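Local coordinates for uncharacterized protein (Legionella longbeachae NSW150, PDB 4JZA) that probably dephosphorylates phosphatidylinositol 3-phosphate, acting as a phosphoinositide phosphatase of a bacterial pathogen in its host, at residues S314-Q317 and Q318-E322. Sequence-based numbering, arbitrary orientation.
Sequences SEHQ and QFFLE
Glu315 and Phe319, one helical turn apart, run side by side: CG of Glu315 comes within 3.9 Å of CE2 of Phe319. Glu315 suits this place because its aliphatic stem can line the ring while the extended chain, with CG anti to the backbone N (chi1 -173°), carries OE2 to a weak hydrogen bond with the Tyr63 hydroxyl. Phe319 in turn offers its ring to Lys188 in a cation-pi contact.

His316 and Phe320 meet obliquely, ring planes 58° apart; CE2 of Phe320 reaches the edge of the imidazole at CD2, 4.0 Å away, while OG of Ser314 sits over the centre of one imidazole face. The carbonyl oxygen of His316, held by Phe320 N at 2.9 Å, lies over one face of the Phe320 ring, offset toward its rim. Apolar Phe320 fits between helices 41-62 and 122-140. Histidine pairs a flat ring with a nitrogen, NE2, that hydrogen-bonds Glu131 OE1, an oxygen shared with Gln317 NE2. Buried Gln317 suits an amide, which both donates and accepts: its OE1 hydrogen-bonds the hydroxyls of Tyr135 and Thr344. Gln318 instead passes its CG by the Ser314 carbonyl and hydrogen-bonds Thr189 N through OE1.

Behind these side chains, i to i+4 bonds begin with Gln318 N to Ser314 O (3.2 Å) and continue through Phe319 N to Glu315 O (3.1 Å) and Leu321 N to Gln317 O (2.7 Å). Separately, the short Ser314 side chain turns back, chi1 71°, and OG accepts from Gln317 N at 3.2 Å, satisfying a first-turn amide. This is a serine N-cap opening helix 315-325.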
ATOM      1  N   SER A 314      -4.523  -4.347  11.567  1.00 41.47           N
ATOM      2  CA  SER A 314      -3.398  -5.070  12.064  1.00 36.65           C
ATOM      3  C   SER A 314      -2.712  -4.234  13.102  1.00 41.11           C
ATOM      4  O   SER A 314      -2.905  -3.032  13.200  1.00 40.71           O
ATOM      5  CB  SER A 314      -2.414  -5.330  10.942  1.00 37.84           C
ATOM      6  OG  SER A 314      -1.740  -4.142  10.529  1.00 38.21           O
ATOM      7  N   GLU A 315      -1.868  -4.864  13.879  1.00 45.04           N
ATOM      8  CA  GLU A 315      -1.255  -4.150  14.952  1.00 51.12           C
ATOM      9  C   GLU A 315      -0.285  -3.069  14.432  1.00 45.90           C
ATOM     10  O   GLU A 315      -0.168  -1.981  14.984  1.00 41.26           O
ATOM     11  CB  GLU A 315      -0.536  -5.129  15.873  1.00 57.58           C
ATOM     12  CG  GLU A 315      -0.022  -4.434  17.113  1.00 66.09           C
ATOM     13  CD  GLU A 315       0.931  -5.271  17.929  1.00 74.47           C
ATOM     14  OE1 GLU A 315       0.635  -5.428  19.132  1.00 86.11           O
ATOM     15  OE2 GLU A 315       1.966  -5.733  17.389  1.00 67.86           O
ATOM     16  N   HIS A 316       0.437  -3.392  13.384  1.00 44.64           N
ATOM     17  CA  HIS A 316       1.333  -2.417  12.811  1.00 44.81           C
ATOM     18  C   HIS A 316       0.568  -1.197  12.263  1.00 44.24           C
ATOM     19  O   HIS A 316       0.997  -0.047  12.457  1.00 42.87           O
ATOM     20  CB  HIS A 316       2.329  -3.054  11.801  1.00 45.94           C
ATOM     21  CG  HIS A 316       1.696  -3.668  10.598  1.00 47.12           C
ATOM     22  ND1 HIS A 316       1.434  -5.015  10.505  1.00 47.17           N
ATOM     23  CD2 HIS A 316       1.268  -3.119   9.440  1.00 50.89           C
ATOM     24  CE1 HIS A 316       0.859  -5.275   9.346  1.00 50.72           C
ATOM     25  NE2 HIS A 316       0.743  -4.138   8.679  1.00 55.10           N
ATOM     26  N   GLN A 317      -0.576  -1.423  11.624  1.00 42.26           N
ATOM     27  CA  GLN A 317      -1.316  -0.290  11.110  1.00 43.50           C
ATOM     28  C   GLN A 317      -1.644   0.643  12.295  1.00 40.39           C
ATOM     29  O   GLN A 317      -1.580   1.856  12.167  1.00 40.42           O
ATOM     30  CB  GLN A 317      -2.616  -0.731  10.397  1.00 45.47           C
ATOM     31  CG  GLN A 317      -2.413  -1.369   9.033  1.00 46.02           C
ATOM     32  CD  GLN A 317      -2.794  -0.504   7.846  1.00 44.87           C
ATOM     33  OE1 GLN A 317      -3.588   0.452   7.922  1.00 43.54           O
ATOM     34  NE2 GLN A 317      -2.239  -0.857   6.734  1.00 43.52           N
ATOM     35  N   GLN A 318      -1.987   0.066  13.439  1.00 37.58           N
ATOM     36  CA  GLN A 318      -2.456   0.855  14.590  1.00 36.50           C
ATOM     37  C   GLN A 318      -1.326   1.722  15.115  1.00 37.59           C
ATOM     38  O   GLN A 318      -1.536   2.914  15.370  1.00 37.62           O
ATOM     39  CB  GLN A 318      -3.064  -0.016  15.662  1.00 33.74           C
ATOM     40  CG  GLN A 318      -4.169  -0.917  15.118  1.00 34.77           C
ATOM     41  CD  GLN A 318      -4.968  -1.659  16.184  1.00 34.88           C
ATOM     42  OE1 GLN A 318      -4.470  -2.495  16.930  1.00 33.25           O
ATOM     43  NE2 GLN A 318      -6.218  -1.364  16.234  1.00 39.32           N
ATOM     44  N   PHE A 319      -0.125   1.161  15.181  1.00 38.63           N
ATOM     45  CA  PHE A 319       1.032   1.948  15.569  1.00 41.31           C
ATOM     46  C   PHE A 319       1.317   3.001  14.532  1.00 41.65           C
ATOM     47  O   PHE A 319       1.701   4.094  14.887  1.00 45.58           O
ATOM     48  CB  PHE A 319       2.288   1.106  15.766  1.00 43.57           C
ATOM     49  CG  PHE A 319       2.371   0.412  17.101  1.00 45.40           C
ATOM     50  CD1 PHE A 319       2.665   1.126  18.254  1.00 46.25           C
ATOM     51  CD2 PHE A 319       2.218  -0.957  17.192  1.00 47.12           C
ATOM     52  CE1 PHE A 319       2.796   0.497  19.472  1.00 46.17           C
ATOM     53  CE2 PHE A 319       2.342  -1.601  18.413  1.00 49.34           C
ATOM     54  CZ  PHE A 319       2.646  -0.872  19.553  1.00 48.66           C
ATOM     55  N   PHE A 320       1.125   2.690  13.254  1.00 43.32           N
ATOM     56  CA  PHE A 320       1.340   3.690  12.208  1.00 40.98           C
ATOM     57  C   PHE A 320       0.303   4.794  12.376  1.00 42.07           C
ATOM     58  O   PHE A 320       0.632   5.994  12.326  1.00 43.54           O
ATOM     59  CB  PHE A 320       1.213   3.096  10.801  1.00 43.01           C
ATOM     60  CG  PHE A 320       2.278   2.088  10.424  1.00 42.12           C
ATOM     61  CD1 PHE A 320       3.430   1.946  11.131  1.00 44.49           C
ATOM     62  CD2 PHE A 320       2.104   1.299   9.304  1.00 43.20           C
ATOM     63  CE1 PHE A 320       4.376   1.019  10.742  1.00 47.40           C
ATOM     64  CE2 PHE A 320       3.031   0.382   8.902  1.00 42.70           C
ATOM     65  CZ  PHE A 320       4.171   0.229   9.622  1.00 44.99           C
ATOM     66  N   LEU A 321      -0.952   4.415  12.588  1.00 39.64           N
ATOM     67  CA  LEU A 321      -1.985   5.439  12.758  1.00 43.71           C
ATOM     68  C   LEU A 321      -1.637   6.333  13.936  1.00 44.66           C
ATOM     69  O   LEU A 321      -1.661   7.562  13.825  1.00 40.81           O
ATOM     70  CB  LEU A 321      -3.376   4.808  12.956  1.00 43.68           C
ATOM     71  CG  LEU A 321      -4.589   5.729  13.067  1.00 44.22           C
ATOM     72  CD1 LEU A 321      -4.670   6.642  11.876  1.00 43.06           C
ATOM     73  CD2 LEU A 321      -5.858   4.865  13.151  1.00 46.41           C
ATOM     74  N   GLU A 322      -1.323   5.670  15.052  1.00 47.41           N
ATOM     75  CA  GLU A 322      -0.911   6.324  16.271  1.00 48.85           C
ATOM     76  C   GLU A 322       0.197   7.339  15.993  1.00 47.91           C
ATOM     77  O   GLU A 322       0.146   8.458  16.466  1.00 50.50           O
ATOM     78  CB  GLU A 322      -0.447   5.292  17.307  1.00 52.77           C
ATOM     79  CG  GLU A 322       0.351   5.852  18.493  1.00 52.65           C
ATOM     80  CD  GLU A 322       0.857   4.776  19.452  1.00 51.79           C
ATOM     81  OE1 GLU A 322       1.617   5.095  20.385  1.00 49.23           O
ATOM     82  OE2 GLU A 322       0.505   3.592  19.287  1.00 51.18           O
TER